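Local coordinates for protein tRNA (guanine(6)-N2)-methyltransferase (Thermus thermophilus, PDB 3TMA) that transfers a methyl group from S-adenosyl-L-methionine to N2 of the guanosine at position 6 of tRNA(Phe), at residues A[24-29]-A[188-193]; A[111-116]-A[145-150]; A[272-277]-A[306-311]; A[291-296]-A[323-328]; A[334-339]-A[347-352]. One frame throughout, in Å; residues are numbered along the deposited sequence.

Interaction 1: A[24-29]-A[188-193]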
# COMPACT_ATOMS: atom_id res chain seq x y z
N ALA A 24 -1.56 11.39 1.24
CA ALA A 24 -1.79 9.99 0.96
C ALA A 24 -0.91 9.12 1.87
O ALA A 24 0.25 9.47 2.11
CB ALA A 24 -1.50 9.67 -0.54
N THR A 25 -1.45 8.01 2.36
CA THR A 25 -0.67 7.11 3.20
C THR A 25 -0.42 5.79 2.48
O THR A 25 -1.22 5.35 1.64
CB THR A 25 -1.39 6.78 4.52
OG1 THR A 25 -2.62 6.14 4.21
CG2 THR A 25 -1.69 8.04 5.30
N THR A 26 0.69 5.15 2.81
CA THR A 26 1.07 3.88 2.18
C THR A 26 1.83 3.08 3.27
O THR A 26 1.94 3.56 4.40
CB THR A 26 1.96 4.16 0.92
OG1 THR A 26 2.21 2.94 0.20
CG2 THR A 26 3.32 4.86 1.29
N HIS A 27 2.40 1.92 2.96
CA HIS A 27 3.32 1.28 3.94
C HIS A 27 4.58 2.12 4.14
O HIS A 27 5.20 2.52 3.18
CB HIS A 27 3.70 -0.13 3.49
CG HIS A 27 2.52 -1.02 3.24
ND1 HIS A 27 2.03 -1.89 4.19
CD2 HIS A 27 1.74 -1.19 2.14
CE1 HIS A 27 0.99 -2.55 3.70
NE2 HIS A 27 0.81 -2.15 2.45
N PRO A 28 5.00 2.34 5.39
CA PRO A 28 6.34 2.94 5.57
C PRO A 28 7.38 2.19 4.74
O PRO A 28 7.38 0.94 4.72
CB PRO A 28 6.61 2.74 7.08
CG PRO A 28 5.16 2.93 7.69
CD PRO A 28 4.28 2.16 6.67
N GLY A 29 8.24 2.96 4.06
CA GLY A 29 9.22 2.37 3.13
C GLY A 29 8.85 2.48 1.65
O GLY A 29 9.68 2.21 0.76
N THR A 188 -1.03 -6.92 0.94
CA THR A 188 -2.05 -6.03 0.37
C THR A 188 -1.81 -5.89 -1.13
O THR A 188 -0.67 -6.04 -1.59
CB THR A 188 -1.98 -4.64 1.03
OG1 THR A 188 -0.71 -4.05 0.72
CG2 THR A 188 -2.05 -4.77 2.54
N PRO A 189 -2.85 -5.45 -1.86
CA PRO A 189 -2.58 -5.05 -3.26
C PRO A 189 -1.56 -3.90 -3.37
O PRO A 189 -0.87 -3.79 -4.39
CB PRO A 189 -3.98 -4.60 -3.77
CG PRO A 189 -4.93 -5.42 -2.97
CD PRO A 189 -4.30 -5.58 -1.59
N VAL A 190 -1.44 -3.04 -2.35
CA VAL A 190 -0.44 -1.96 -2.39
C VAL A 190 1.02 -2.52 -2.42
O VAL A 190 1.85 -2.07 -3.19
CB VAL A 190 -0.63 -0.98 -1.22
CG1 VAL A 190 0.58 -0.03 -1.11
CG2 VAL A 190 -1.96 -0.17 -1.43
N LEU A 191 1.29 -3.49 -1.57
CA LEU A 191 2.57 -4.18 -1.57
C LEU A 191 2.84 -4.94 -2.87
O LEU A 191 3.96 -4.87 -3.41
CB LEU A 191 2.66 -5.14 -0.40
CG LEU A 191 3.65 -4.58 0.62
CD1 LEU A 191 3.62 -5.44 1.88
CD2 LEU A 191 5.03 -4.57 -0.06
N ALA A 192 1.81 -5.58 -3.40
CA ALA A 192 1.92 -6.21 -4.72
C ALA A 192 2.28 -5.22 -5.84
O ALA A 192 3.14 -5.50 -6.69
CB ALA A 192 0.60 -6.95 -5.05
N GLN A 193 1.61 -4.08 -5.86
CA GLN A 193 1.91 -2.99 -6.86
C GLN A 193 3.36 -2.48 -6.69
O GLN A 193 4.08 -2.22 -7.68
CB GLN A 193 0.92 -1.81 -6.66
CG GLN A 193 1.21 -0.55 -7.53
CD GLN A 193 0.95 -0.81 -9.01
OE1 GLN A 193 1.60 -0.21 -9.85
NE2 GLN A 193 0.02 -1.72 -9.32
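The N-cap of helix 189-198 in the Rossmann-fold methyltransferase domain is where His27, from the N-terminal part of the chain, meets Thr188. His27 NE2 and Thr188 OG1 lie 3.0 Å apart and are hydrogen-bonded; either could be the donor. Thr188 OG1 also accepts from Leu191 N at 3.1 Å, a nearly straight capping bond (169°). One oxygen thus closes the first turn of the helix and holds the imidazole. Thr188 OG1 can do both because it sits between the backbone N and the carbonyl carbon (chi1 63°), turned back over the helix start. Thr188 CG2 lies beside the ring edge, near its plane.

Two residues of the helix's first turn also touch the imidazole. Leu191 CG lies over one face, 4.3 Å from the centroid of the His27 ring and offset toward the rim, a CH-pi contact. Val190 CG1 comes up to the ring edge, 3.6 Å from His27 CD2. Val190 CG1 also touches Thr26 OG1 at 3.6 Å; that hydroxyl is hydrogen-bonded to Leu72 O. At its other nitrogen, His27 ND1 makes a weak hydrogen bond with Glu340 O. Both nitrogens have partners, the ND1 one weak, which should limit the ring's rotation.

Thr188 lies about 6 Å, side chain to side chain, from Thr216, a probable S-adenosyl-L-methionine-binding residue. The contact is buried, about 2 Å from the centre of the whole chain (centre to centre). Strand 21-25 leads into it from the N-terminal sheet. Helix 31-41 packs on Thr26, and helix 216-225 touches Pro189 and Ala192.

Interaction 2: A[111-116]-A[145-150]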
# COMPACT_ATOMS: atom_id res chain seq x y z
N SER A 111 -23.84 11.76 9.98
CA SER A 111 -23.12 11.50 11.22
C SER A 111 -21.64 11.73 10.98
O SER A 111 -21.18 11.65 9.82
CB SER A 111 -23.37 10.07 11.74
OG SER A 111 -22.57 9.11 11.06
N PHE A 112 -20.88 12.00 12.05
CA PHE A 112 -19.41 12.13 11.87
C PHE A 112 -18.67 11.72 13.13
O PHE A 112 -19.30 11.44 14.19
CB PHE A 112 -19.03 13.56 11.42
CG PHE A 112 -19.03 14.58 12.57
CD1 PHE A 112 -20.21 14.93 13.21
CD2 PHE A 112 -17.84 15.11 13.04
CE1 PHE A 112 -20.22 15.84 14.32
CE2 PHE A 112 -17.82 16.05 14.08
CZ PHE A 112 -19.03 16.40 14.75
N ARG A 113 -17.33 11.70 13.04
CA ARG A 113 -16.52 11.68 14.25
C ARG A 113 -15.24 12.40 13.92
O ARG A 113 -14.97 12.66 12.75
CB ARG A 113 -16.25 10.24 14.73
CG ARG A 113 -15.29 9.44 13.84
CD ARG A 113 -14.85 8.18 14.59
NE ARG A 113 -13.92 8.58 15.65
CZ ARG A 113 -13.55 7.82 16.67
NH1 ARG A 113 -14.06 6.59 16.82
NH2 ARG A 113 -12.70 8.31 17.58
N VAL A 114 -14.46 12.75 14.96
CA VAL A 114 -13.11 13.29 14.78
C VAL A 114 -12.11 12.16 15.14
O VAL A 114 -12.33 11.41 16.10
CB VAL A 114 -12.84 14.51 15.70
CG1 VAL A 114 -11.44 15.10 15.46
CG2 VAL A 114 -13.91 15.62 15.49
N GLU A 115 -11.09 12.00 14.31
CA GLU A 115 -9.99 11.08 14.61
C GLU A 115 -8.75 11.96 14.74
O GLU A 115 -8.37 12.65 13.77
CB GLU A 115 -9.84 10.07 13.48
CG GLU A 115 -10.95 9.02 13.45
CD GLU A 115 -10.79 8.00 12.32
OE1 GLU A 115 -9.84 8.13 11.50
OE2 GLU A 115 -11.63 7.07 12.24
N ALA A 116 -8.20 12.04 15.94
CA ALA A 116 -7.00 12.87 16.13
C ALA A 116 -5.78 12.00 16.35
O ALA A 116 -5.88 10.95 16.96
CB ALA A 116 -7.18 13.85 17.30
N VAL A 145 -22.51 12.98 16.41
CA VAL A 145 -21.30 12.16 16.49
C VAL A 145 -21.66 10.67 16.51
O VAL A 145 -22.50 10.26 17.30
CB VAL A 145 -20.52 12.52 17.76
CG1 VAL A 145 -19.33 11.58 17.94
CG2 VAL A 145 -20.05 13.96 17.67
N ASP A 146 -21.05 9.87 15.65
CA ASP A 146 -21.20 8.41 15.72
C ASP A 146 -19.82 7.76 15.71
O ASP A 146 -19.12 7.79 14.69
CB ASP A 146 -22.06 7.84 14.57
CG ASP A 146 -22.46 6.35 14.80
OD1 ASP A 146 -21.61 5.52 15.21
OD2 ASP A 146 -23.61 6.00 14.49
N LEU A 147 -19.40 7.22 16.87
CA LEU A 147 -18.03 6.73 17.03
C LEU A 147 -17.73 5.48 16.18
O LEU A 147 -16.68 5.40 15.53
CB LEU A 147 -17.68 6.50 18.50
CG LEU A 147 -17.84 7.77 19.37
CD1 LEU A 147 -17.72 7.44 20.87
CD2 LEU A 147 -16.85 8.86 18.97
N LYS A 148 -18.67 4.55 16.12
CA LYS A 148 -18.46 3.26 15.44
C LYS A 148 -18.67 3.32 13.94
O LYS A 148 -17.81 2.85 13.18
CB LYS A 148 -19.35 2.16 16.05
CG LYS A 148 -18.60 1.34 17.12
CD LYS A 148 -19.26 -0.00 17.41
CE LYS A 148 -18.20 -1.12 17.48
NZ LYS A 148 -18.69 -2.39 16.84
N ARG A 149 -19.77 3.94 13.51
CA ARG A 149 -20.13 4.02 12.08
C ARG A 149 -20.28 5.47 11.58
O ARG A 149 -21.33 5.83 11.05
CB ARG A 149 -21.46 3.28 11.85
CG ARG A 149 -21.42 1.77 12.16
CD ARG A 149 -22.84 1.19 12.24
NE ARG A 149 -22.97 0.24 13.34
CZ ARG A 149 -23.77 -0.82 13.33
NH1 ARG A 149 -23.83 -1.62 14.38
NH2 ARG A 149 -24.50 -1.08 12.25
N PRO A 150 -19.24 6.31 11.77
CA PRO A 150 -19.35 7.68 11.25
C PRO A 150 -19.49 7.68 9.74
O PRO A 150 -18.73 7.00 9.05
CB PRO A 150 -18.01 8.32 11.63
CG PRO A 150 -17.04 7.16 11.74
CD PRO A 150 -17.88 6.00 12.25
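Ser111 meets both Pro150 and Asp146. Its OG is 3.5 Å from Pro150 CA, and its CB packs on Asp146 CB. Ser111 OG accepts a hydrogen bond from Ala151 N, just beyond the loop.

Phe112 follows and carries the backbone link. Its O accepts from Asp146 N at 2.8 Å. Val145 CA also approaches Phe112 O, at 3.1 Å, as a CA-H...O contact. Phe112 and Val145 form a single beta bridge. The Phe112 ring points away at its root, but its CE1 comes back to within 3.8 Å of Val145 CG2, the two side chains meeting obliquely.

Arg113 covers the most ground. Its CG lies alongside the Pro150 ring, 3.6 Å from Pro150 CG, both side chains pointing the same way. The chain then bends at chi3 (-72°), which swings the guanidinium over the loop. Arg113 NH1 donates to Leu147 O at 3.2 Å, and Leu147 CD2 sits over the centre of one guanidinium face. Arg113 NE donates to Val114 O at 3.3 Å, with that oxygen in the guanidinium plane. These two bonds fix the rotation of the group.

The loop is braced from within, since Asp146 OD1 accepts from Arg149 N at 3.0 Å. This is an Asx motif, in a loop that joins helix 126-141 to strand 152-159 and closes against edge strand 112-119 of the THUMP domain at Phe112 and Arg113.

Interaction 3: A[272-277]-A[306-311]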
# COMPACT_ATOMS: atom_id res chain seq x y z
N GLU A 272 10.02 -19.62 -19.65
CA GLU A 272 10.81 -18.42 -19.34
C GLU A 272 9.85 -17.20 -19.17
O GLU A 272 8.84 -17.11 -19.88
CB GLU A 272 11.77 -18.11 -20.47
CG GLU A 272 12.55 -16.81 -20.27
CD GLU A 272 13.52 -16.54 -21.41
OE1 GLU A 272 13.09 -15.97 -22.46
OE2 GLU A 272 14.69 -16.94 -21.27
N VAL A 273 10.21 -16.27 -18.29
CA VAL A 273 9.46 -15.04 -18.10
C VAL A 273 10.44 -13.86 -17.95
O VAL A 273 11.66 -14.07 -17.94
CB VAL A 273 8.53 -15.09 -16.82
CG1 VAL A 273 7.45 -16.15 -16.94
CG2 VAL A 273 9.35 -15.26 -15.55
N ASP A 274 9.93 -12.63 -17.84
CA ASP A 274 10.83 -11.46 -17.73
C ASP A 274 10.98 -11.03 -16.27
O ASP A 274 11.97 -10.40 -15.93
CB ASP A 274 10.29 -10.29 -18.54
CG ASP A 274 10.29 -10.58 -20.04
OD1 ASP A 274 11.39 -10.72 -20.59
OD2 ASP A 274 9.19 -10.71 -20.64
N ARG A 275 9.91 -11.22 -15.49
CA ARG A 275 9.82 -10.68 -14.13
C ARG A 275 9.16 -11.72 -13.24
O ARG A 275 8.19 -12.37 -13.64
CB ARG A 275 8.94 -9.39 -14.11
CG ARG A 275 9.49 -8.17 -14.94
CD ARG A 275 10.90 -7.79 -14.42
NE ARG A 275 11.40 -6.56 -15.07
CZ ARG A 275 12.20 -6.56 -16.13
NH1 ARG A 275 12.60 -7.71 -16.69
NH2 ARG A 275 12.61 -5.41 -16.63
N ILE A 276 9.71 -11.89 -12.04
CA ILE A 276 9.13 -12.84 -11.07
C ILE A 276 8.89 -12.05 -9.78
O ILE A 276 9.77 -11.33 -9.30
CB ILE A 276 10.12 -14.02 -10.79
CG1 ILE A 276 10.36 -14.78 -12.10
CG2 ILE A 276 9.58 -14.96 -9.69
CD1 ILE A 276 11.38 -15.97 -11.94
N LEU A 277 7.65 -12.08 -9.29
CA LEU A 277 7.28 -11.29 -8.11
C LEU A 277 6.91 -12.27 -7.02
O LEU A 277 5.92 -12.99 -7.16
CB LEU A 277 6.05 -10.40 -8.44
CG LEU A 277 6.14 -9.64 -9.78
CD1 LEU A 277 4.82 -8.87 -10.07
CD2 LEU A 277 7.34 -8.68 -9.79
N LEU A 306 14.52 -19.58 -15.20
CA LEU A 306 13.36 -19.11 -15.93
C LEU A 306 13.44 -17.63 -16.29
O LEU A 306 12.43 -17.02 -16.64
CB LEU A 306 12.06 -19.39 -15.14
CG LEU A 306 11.79 -20.93 -14.97
CD1 LEU A 306 10.40 -21.15 -14.40
CD2 LEU A 306 11.92 -21.69 -16.25
N LEU A 307 14.63 -17.06 -16.23
CA LEU A 307 14.84 -15.67 -16.69
C LEU A 307 15.85 -15.61 -17.84
O LEU A 307 16.82 -16.37 -17.84
CB LEU A 307 15.36 -14.81 -15.53
CG LEU A 307 14.37 -14.58 -14.38
CD1 LEU A 307 15.14 -13.93 -13.17
CD2 LEU A 307 13.20 -13.75 -14.80
N PRO A 308 15.70 -14.62 -18.75
CA PRO A 308 16.83 -14.31 -19.66
C PRO A 308 17.86 -13.46 -18.93
O PRO A 308 17.56 -12.97 -17.83
CB PRO A 308 16.16 -13.47 -20.77
CG PRO A 308 14.98 -12.73 -20.05
CD PRO A 308 14.64 -13.59 -18.78
N PRO A 309 19.05 -13.26 -19.52
CA PRO A 309 19.93 -12.23 -18.95
C PRO A 309 19.18 -10.89 -18.88
O PRO A 309 18.43 -10.57 -19.80
CB PRO A 309 21.10 -12.14 -19.96
CG PRO A 309 20.94 -13.34 -20.88
CD PRO A 309 19.51 -13.74 -20.84
N GLY A 310 19.30 -10.16 -17.78
CA GLY A 310 18.47 -8.94 -17.59
C GLY A 310 17.10 -9.15 -16.95
O GLY A 310 16.50 -8.20 -16.45
N GLY A 311 16.62 -10.40 -16.89
CA GLY A 311 15.36 -10.70 -16.18
C GLY A 311 15.49 -10.33 -14.70
O GLY A 311 16.62 -10.21 -14.21
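One backbone hydrogen bond joins the two segments: Val273 N donates to Leu306 O at 2.9 Å, nearly straight (170°). Glu272 CA adds a CA-H...O contact to Leu306 O at 3.4 Å. Further along, Gly311 CA makes a like contact with Asp274 O, also at 3.4 Å. Pro308 closes in on another backbone oxygen, and its CD is 3.1 Å from Val273 O.

Apolar packing centres on Leu307. Its side chain starts away from 272-277, but its end returns. With CG anti to the carbonyl carbon (chi1 -67°), Leu307 CD2 reaches Ile276 CG1 at 4.1 Å and Val273 CG2 at 4.2 Å.

The contact belongs to the Rossmann-fold methyltransferase domain. Strand 275-278 runs parallel to strand 312-317, and helix 290-305 forms the beta-alpha-beta crossover between them. Segment 306-311 is the return from that helix, and it ends in a type II turn from Pro308 to Gly311. Gly310 takes positive phi (87°) at the third position of this turn.

The charged groups have partners outside the segments as well. The extended Glu272 chain lays OE2 beside Pro308, 3.6 Å from Pro308 N, while OE1 forms a salt bridge with Arg206. Asp274 OD1 pairs with Arg206 as well. Arg275 NH1 curls back to donate to Asp274 O at 2.9 Å, with that oxygen in the guanidinium plane. The Arg275 chain bends at chi2, and NH1 lies loosely near Gly310 O and Gly311 CA.

Interaction 4: A[291-296]-A[323-328]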
# COMPACT_ATOMS: atom_id res chain seq x y z
N GLY A 291 14.26 -26.33 6.55
CA GLY A 291 13.25 -26.56 5.52
C GLY A 291 13.04 -25.28 4.73
O GLY A 291 12.90 -25.31 3.51
N LEU A 292 13.00 -24.15 5.43
CA LEU A 292 12.90 -22.87 4.78
C LEU A 292 14.11 -22.56 3.89
O LEU A 292 13.95 -22.10 2.77
CB LEU A 292 12.67 -21.75 5.79
CG LEU A 292 12.18 -20.44 5.19
CD1 LEU A 292 10.84 -20.62 4.42
CD2 LEU A 292 12.03 -19.46 6.33
N PHE A 293 15.31 -22.85 4.37
CA PHE A 293 16.51 -22.61 3.59
C PHE A 293 16.48 -23.42 2.30
O PHE A 293 16.92 -22.93 1.25
CB PHE A 293 17.78 -22.96 4.38
CG PHE A 293 19.06 -22.83 3.56
CD1 PHE A 293 19.55 -21.57 3.21
CD2 PHE A 293 19.74 -23.95 3.12
CE1 PHE A 293 20.72 -21.44 2.47
CE2 PHE A 293 20.91 -23.83 2.38
CZ PHE A 293 21.39 -22.57 2.03
N HIS A 294 15.98 -24.65 2.40
CA HIS A 294 15.89 -25.54 1.24
C HIS A 294 14.83 -25.07 0.25
O HIS A 294 15.00 -25.24 -0.95
CB HIS A 294 15.64 -27.00 1.64
CG HIS A 294 15.60 -27.95 0.48
ND1 HIS A 294 16.75 -28.46 -0.10
CD2 HIS A 294 14.57 -28.45 -0.24
CE1 HIS A 294 16.42 -29.27 -1.09
NE2 HIS A 294 15.10 -29.27 -1.20
N LEU A 295 13.76 -24.47 0.74
CA LEU A 295 12.77 -23.89 -0.19
C LEU A 295 13.38 -22.70 -0.92
O LEU A 295 13.22 -22.58 -2.14
CB LEU A 295 11.47 -23.49 0.51
CG LEU A 295 10.44 -22.57 -0.20
CD1 LEU A 295 9.88 -23.18 -1.47
CD2 LEU A 295 9.33 -22.32 0.78
N TYR A 296 14.08 -21.83 -0.18
CA TYR A 296 14.72 -20.66 -0.82
C TYR A 296 15.74 -21.14 -1.86
O TYR A 296 15.85 -20.57 -2.95
CB TYR A 296 15.48 -19.82 0.20
CG TYR A 296 14.64 -18.86 1.01
CD1 TYR A 296 13.28 -18.70 0.78
CD2 TYR A 296 15.21 -18.13 2.06
CE1 TYR A 296 12.52 -17.77 1.50
CE2 TYR A 296 14.47 -17.22 2.81
CZ TYR A 296 13.12 -17.04 2.52
OH TYR A 296 12.37 -16.15 3.27
N LEU A 323 18.02 -15.62 3.04
CA LEU A 323 17.81 -15.42 1.60
C LEU A 323 19.14 -15.20 0.90
O LEU A 323 19.40 -15.77 -0.16
CB LEU A 323 16.90 -14.21 1.36
CG LEU A 323 16.37 -13.95 -0.07
CD1 LEU A 323 17.45 -13.59 -1.06
CD2 LEU A 323 15.61 -15.18 -0.52
N LYS A 324 19.95 -14.32 1.45
CA LYS A 324 21.23 -14.00 0.83
C LYS A 324 22.20 -15.16 0.84
O LYS A 324 22.89 -15.40 -0.14
CB LYS A 324 21.83 -12.72 1.41
CG LYS A 324 20.89 -11.53 1.18
CD LYS A 324 21.66 -10.23 1.00
CE LYS A 324 21.45 -9.32 2.17
NZ LYS A 324 21.98 -9.98 3.37
N ARG A 325 22.22 -15.92 1.93
CA ARG A 325 22.92 -17.16 1.96
C ARG A 325 22.53 -18.13 0.83
O ARG A 325 23.39 -18.83 0.29
CB ARG A 325 22.71 -17.82 3.33
CG ARG A 325 23.23 -19.25 3.48
CD ARG A 325 24.68 -19.32 3.97
NE ARG A 325 24.81 -18.66 5.27
CZ ARG A 325 25.32 -19.23 6.36
NH1 ARG A 325 25.34 -18.54 7.49
NH2 ARG A 325 25.82 -20.46 6.32
N ALA A 326 21.23 -18.18 0.47
CA ALA A 326 20.73 -19.09 -0.56
C ALA A 326 20.85 -18.59 -2.00
O ALA A 326 20.48 -19.31 -2.93
CB ALA A 326 19.26 -19.44 -0.25
N LEU A 327 21.23 -17.33 -2.20
CA LEU A 327 21.29 -16.74 -3.54
C LEU A 327 22.29 -17.45 -4.42
O LEU A 327 23.45 -17.58 -4.02
CB LEU A 327 21.72 -15.28 -3.47
CG LEU A 327 20.69 -14.19 -3.20
CD1 LEU A 327 21.37 -12.81 -3.13
CD2 LEU A 327 19.64 -14.21 -4.33
N PRO A 328 21.88 -17.88 -5.64
CA PRO A 328 22.95 -18.37 -6.50
C PRO A 328 23.77 -17.22 -7.08
O PRO A 328 23.27 -16.08 -7.18
CB PRO A 328 22.21 -19.15 -7.59
CG PRO A 328 20.81 -18.55 -7.63
CD PRO A 328 20.53 -18.17 -6.18
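The Tyr296 ring carries Leu323 CD2 over the centre of one face. This methyl, Leu323 CD2, is 4.0 Å from the Tyr296 ring centroid and only 13° off the normal, a CH-pi contact. The two side chains cross at about a right angle. At the rim, Tyr296 CD2 also meets the helix backbone at Leu323 CA, 3.8 Å away. With Leu323 CG anti to the backbone N, a chi2 of -66° places CD2 over the ring.

The Phe293 ring is met obliquely by two groups. Its CE1 touches Arg325 CG at 3.5 Å and Ala326 CB at 3.7 Å. The Arg325 chain crosses the Phe293 side chain at about a right angle, then bends at chi2 and chi3. Its aliphatic part does the touching, and the guanidinium plane stands 73° from the ring.

Ala326 CB fits between the two aromatic residues, 3.8 Å from Tyr296 CB and close to Phe293 CE1. Its small side chain lets the backbones come near, with 6.2 Å between the CA atoms of Tyr296 and Ala326. Leu300, one turn further along helix 290-305, continues the packing on Leu323 and Ala326.

No hydrogen bond joins the two segments. Further along the first helix, Arg301 NH1 bonds Ala326 O. Tyr296 OH is bonded to Thr317 OG1, on strand 312-317. Segments 291-296 and 323-328 of the methyltransferase domain thus meet through carbon contacts, while the tyrosine hydroxyl ties helix 290-305 to the central sheet.

Interaction 5: A[334-339]-A[347-352]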
# COMPACT_ATOMS: atom_id res chain seq x y z
N ARG A 334 20.48 -6.02 -6.73
CA ARG A 334 20.52 -4.67 -7.28
C ARG A 334 19.97 -3.65 -6.31
O ARG A 334 20.45 -2.53 -6.29
CB ARG A 334 19.74 -4.56 -8.59
CG ARG A 334 20.37 -5.32 -9.73
CD ARG A 334 21.27 -4.38 -10.57
NE ARG A 334 22.67 -4.47 -10.20
CZ ARG A 334 23.62 -5.00 -10.96
NH1 ARG A 334 24.86 -5.04 -10.50
NH2 ARG A 334 23.35 -5.50 -12.16
N HIS A 335 18.94 -4.01 -5.55
CA HIS A 335 18.32 -3.08 -4.57
C HIS A 335 17.83 -3.88 -3.38
O HIS A 335 17.31 -4.99 -3.53
CB HIS A 335 17.08 -2.33 -5.17
CG HIS A 335 17.37 -1.58 -6.44
ND1 HIS A 335 18.08 -0.40 -6.47
CD2 HIS A 335 17.06 -1.87 -7.73
CE1 HIS A 335 18.20 0.01 -7.72
NE2 HIS A 335 17.60 -0.86 -8.51
N ALA A 336 17.80 -3.24 -2.23
CA ALA A 336 17.18 -3.82 -1.07
C ALA A 336 16.58 -2.64 -0.31
O ALA A 336 17.18 -1.54 -0.27
CB ALA A 336 18.24 -4.54 -0.18
N ARG A 337 15.38 -2.83 0.23
CA ARG A 337 14.82 -1.82 1.11
C ARG A 337 13.98 -2.47 2.19
O ARG A 337 13.53 -3.62 2.05
CB ARG A 337 13.95 -0.85 0.30
CG ARG A 337 12.69 -1.50 -0.28
CD ARG A 337 11.73 -0.42 -0.89
NE ARG A 337 12.37 0.33 -1.97
CZ ARG A 337 12.04 1.59 -2.31
NH1 ARG A 337 12.70 2.23 -3.27
NH2 ARG A 337 11.05 2.21 -1.68
N VAL A 338 13.70 -1.71 3.24
CA VAL A 338 12.89 -2.19 4.32
C VAL A 338 11.46 -1.65 4.13
O VAL A 338 11.28 -0.47 3.77
CB VAL A 338 13.45 -1.71 5.66
CG1 VAL A 338 12.54 -2.17 6.78
CG2 VAL A 338 14.88 -2.31 5.83
N VAL A 339 10.44 -2.47 4.36
CA VAL A 339 9.03 -1.97 4.20
C VAL A 339 8.22 -2.49 5.38
O VAL A 339 8.48 -3.61 5.86
CB VAL A 339 8.41 -2.48 2.87
CG1 VAL A 339 6.90 -2.08 2.76
CG2 VAL A 339 9.17 -1.87 1.67
N ARG A 347 12.10 -7.23 4.19
CA ARG A 347 12.90 -6.56 3.17
C ARG A 347 12.31 -6.88 1.81
O ARG A 347 11.74 -7.97 1.62
CB ARG A 347 14.35 -7.08 3.25
CG ARG A 347 15.20 -6.33 4.31
CD ARG A 347 14.71 -6.57 5.75
NE ARG A 347 15.67 -6.02 6.71
CZ ARG A 347 15.38 -5.25 7.75
NH1 ARG A 347 14.12 -5.14 8.16
NH2 ARG A 347 16.37 -4.71 8.46
N VAL A 348 12.42 -5.94 0.87
CA VAL A 348 12.21 -6.26 -0.57
C VAL A 348 13.59 -6.27 -1.23
O VAL A 348 14.38 -5.31 -1.09
CB VAL A 348 11.31 -5.23 -1.32
CG1 VAL A 348 11.26 -5.58 -2.85
CG2 VAL A 348 9.85 -5.23 -0.74
N PHE A 349 13.91 -7.36 -1.91
CA PHE A 349 15.15 -7.41 -2.70
C PHE A 349 14.79 -7.43 -4.17
O PHE A 349 13.83 -8.09 -4.53
CB PHE A 349 15.89 -8.72 -2.35
CG PHE A 349 16.46 -8.73 -0.94
CD1 PHE A 349 17.39 -7.79 -0.54
CD2 PHE A 349 16.12 -9.72 -0.04
CE1 PHE A 349 17.97 -7.81 0.78
CE2 PHE A 349 16.72 -9.76 1.26
CZ PHE A 349 17.63 -8.78 1.65
N VAL A 350 15.52 -6.70 -4.99
CA VAL A 350 15.43 -6.84 -6.43
C VAL A 350 16.71 -7.51 -6.92
O VAL A 350 17.81 -7.00 -6.67
CB VAL A 350 15.24 -5.46 -7.15
CG1 VAL A 350 15.08 -5.67 -8.68
CG2 VAL A 350 13.95 -4.81 -6.60
N LEU A 351 16.54 -8.62 -7.62
CA LEU A 351 17.66 -9.38 -8.18
C LEU A 351 17.59 -9.28 -9.69
O LEU A 351 16.50 -9.22 -10.27
CB LEU A 351 17.56 -10.85 -7.77
CG LEU A 351 17.23 -11.13 -6.30
CD1 LEU A 351 16.83 -12.57 -6.11
CD2 LEU A 351 18.38 -10.76 -5.37
N GLU A 352 18.75 -9.21 -10.33
CA GLU A 352 18.83 -9.24 -11.78
C GLU A 352 19.72 -10.41 -12.20
O GLU A 352 20.82 -10.61 -11.66
CB GLU A 352 19.40 -7.92 -12.35
CG GLU A 352 19.52 -7.96 -13.88
CD GLU A 352 20.14 -6.69 -14.50
OE1 GLU A 352 20.65 -5.83 -13.76
OE2 GLU A 352 20.17 -6.59 -15.76
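Arg334 and Glu352 close one end of a beta hairpin, strands 331-338 and 347-353, at the edge of the methyltransferase sheet. Arg334 NH2 forms a salt bridge to Glu352 OE1 at 3.2 Å. The oxygen lies in the guanidinium plane, yet the nitrogen meets it from above the carboxylate plane; the two planes are 76° apart. Bends at chi2 and chi3 bring the arginine across.

On one face, His335 lies beside Val350, its ring edge against CB. Arg337 CG lies beside Val348 CB, both side chains pointing the same way. The end of Arg337 reaches Asp32 in a salt bridge.

The other face holds Ala336, Phe349, Val338 and Arg347. Ala336 CB touches the edge of the Phe349 ring, 3.4 Å from CD1. The Arg347 side chain runs alongside Val338, and its NH1 donates to Tyr345 O.

Backbone bonds pair His335 with Val350 and Arg337 with Val348; Val348 N to Arg337 O is 2.8 Å. Arg334 and His335 both face Val350, a classic beta bulge. Val350 O accepts from Arg334 N at 2.8 Å and weakly from His335 N. Val338 CG2 sits over the centre of one guanidinium face of Arg347, 3.5 Å from CZ.

Interaction 2 comes first to close along the chain, between the segments of interaction 1, and lies in the THUMP domain. Interaction 1 joins the N-terminal part to the methyltransferase domain; its centre is about 25 Å from that of interaction 2. Interactions 3, 4 and 5 all lie in the methyltransferase domain. Interactions 3 and 4 alternate along the chain and share the region of helix 290-305. Interaction 5 follows and is about 16 and 15 Å from them, between centres. It touches interaction 3 through Glu352 and Gly310, interaction 4 through Leu351 and Leu327, and interaction 1 through Arg337 and Gly29. The terminal hairpin thus links the catalytic sheet to the domain junction.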